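Local coordinates for protein putative NADH dehydrogenase/NAD(P)H nitroreductase (PDB 3KWK) that binds flavin mononucleotide and is probably an FMN-dependent oxidoreductase of the nitroreductase family, at residues A81-I85 against C148-F152. Residues are numbered along the deposited sequence.
Sequences ARNAI and CVIPF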
loop_
_atom_site.group_PDB
_atom_site.type_symbol
_atom_site.label_atom_id
_atom_site.label_comp_id
_atom_site.label_asym_id
_atom_site.label_seq_id
_atom_site.Cartn_x
_atom_site.Cartn_y
_atom_site.Cartn_z
ATOM N N ALA A 81 14.030 19.082 -0.799
ATOM C CA ALA A 81 12.646 19.026 -0.386
ATOM C C ALA A 81 12.408 20.059 0.722
ATOM O O ALA A 81 13.260 20.240 1.614
ATOM C CB ALA A 81 12.306 17.559 0.150
ATOM N N ARG A 82 11.268 20.738 0.689
ATOM C CA ARG A 82 10.851 21.617 1.796
ATOM C C ARG A 82 10.277 20.826 2.974
ATOM O O ARG A 82 10.253 21.318 4.075
ATOM C CB ARG A 82 9.732 22.578 1.355
ATOM C CG ARG A 82 10.077 23.620 0.381
ATOM C CD ARG A 82 10.880 24.735 1.019
ATOM N NE ARG A 82 11.207 25.664 -0.022
ATOM C CZ ARG A 82 10.520 26.773 -0.269
ATOM N NH1 ARG A 82 9.483 27.088 0.499
ATOM N NH2 ARG A 82 10.902 27.551 -1.259
ATOM N N ASN A 83 9.736 19.635 2.697
ATOM C CA ASN A 83 9.071 18.826 3.692
ATOM C C ASN A 83 9.187 17.327 3.365
ATOM O O ASN A 83 9.407 16.923 2.208
ATOM C CB ASN A 83 7.532 19.090 3.754
ATOM C CG ASN A 83 7.145 20.544 3.841
ATOM O OD1 ASN A 83 7.047 21.110 4.938
ATOM N ND2 ASN A 83 6.915 21.152 2.695
ATOM N N ALA A 84 8.993 16.510 4.397
ATOM C CA ALA A 84 8.912 15.055 4.240
ATOM C C ALA A 84 7.910 14.536 5.244
ATOM O O ALA A 84 7.716 15.173 6.293
ATOM C CB ALA A 84 10.290 14.404 4.490
ATOM N N ILE A 85 7.209 13.467 4.890
ATOM C CA ILE A 85 6.384 12.745 5.860
ATOM C C ILE A 85 7.095 11.449 6.187
ATOM O O ILE A 85 7.451 10.684 5.268
ATOM C CB ILE A 85 4.979 12.441 5.313
ATOM C CG1 ILE A 85 4.226 13.768 5.104
ATOM C CG2 ILE A 85 4.184 11.522 6.290
ATOM C CD1 ILE A 85 2.901 13.617 4.360
ATOM N N CYS A 148 9.302 4.446 6.409
ATOM C CA CYS A 148 9.863 5.131 5.262
ATOM C C CYS A 148 9.801 6.633 5.495
ATOM O O CYS A 148 8.958 7.142 6.283
ATOM C CB CYS A 148 9.154 4.689 3.961
ATOM S SG CYS A 148 7.392 5.087 3.932
ATOM N N VAL A 149 10.682 7.310 4.764
ATOM C CA VAL A 149 10.754 8.742 4.719
ATOM C C VAL A 149 10.295 9.145 3.327
ATOM O O VAL A 149 10.858 8.695 2.313
ATOM C CB VAL A 149 12.190 9.259 4.979
ATOM C CG1 VAL A 149 12.207 10.772 4.856
ATOM C CG2 VAL A 149 12.711 8.838 6.394
ATOM N N ILE A 150 9.256 9.962 3.257
ATOM C CA ILE A 150 8.713 10.399 1.969
ATOM C C ILE A 150 8.940 11.903 1.752
ATOM O O ILE A 150 8.120 12.734 2.196
ATOM C CB ILE A 150 7.184 10.082 1.884
ATOM C CG1 ILE A 150 6.886 8.616 2.180
ATOM C CG2 ILE A 150 6.584 10.477 0.495
ATOM C CD1 ILE A 150 5.397 8.283 2.192
ATOM N N PRO A 151 10.058 12.260 1.119
ATOM C CA PRO A 151 10.177 13.648 0.640
ATOM C C PRO A 151 9.098 13.934 -0.416
ATOM O O PRO A 151 8.654 13.021 -1.137
ATOM C CB PRO A 151 11.560 13.696 0.007
ATOM C CG PRO A 151 12.201 12.368 0.327
ATOM C CD PRO A 151 11.097 11.401 0.552
ATOM N N PHE A 152 8.663 15.177 -0.488
ATOM C CA PHE A 152 7.739 15.554 -1.522
ATOM C C PHE A 152 7.865 17.025 -1.847
ATOM O O PHE A 152 8.492 17.794 -1.094
ATOM C CB PHE A 152 6.303 15.203 -1.107
ATOM C CG PHE A 152 5.812 15.965 0.117
ATOM C CD1 PHE A 152 6.084 15.510 1.400
ATOM C CD2 PHE A 152 5.023 17.096 -0.033
ATOM C CE1 PHE A 152 5.625 16.211 2.483
ATOM C CE2 PHE A 152 4.557 17.790 1.047
ATOM C CZ PHE A 152 4.863 17.342 2.319
HETATM O O HOH W 1 9.485 20.298 -1.425
HETATM O O HOH W 2 7.381 19.790 0.532
#
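F152, I85 and N83 bury the most surface where these two antiparallel strands meet. I85 pairs with I150 through two backbone hydrogen bonds, I85 N to I150 O (2.9 Å) and I150 N to I85 O (2.8 Å). A84 faces P151 in a non-hydrogen-bonded pair, with A84 CA and P151 CA 4.1 Å apart, so the proline, which has no N-H, costs no bond to this strand. F152 takes chi1 p, and its ring leans across to the other strand. There F152 CE1 lies 3.8 Å from I85 CG1, and F152 CZ lies 3.5 Å from N83 CB. Toward A81, one longer hydrogen bond runs from F152 N to N83 O (3.3 Å). Two waters fill in, each donating to F152 O; one accepts from R82 N and the other from N83 ND2. The pair forms the centre of the four-stranded antiparallel sheet of this FMN-binding fold. Strand 54-59 flanks 83-90, and strand 118-123 flanks 144-153. Helix 32-43 covers I85 and F152 through M38, while helix 97-114 packs on I150.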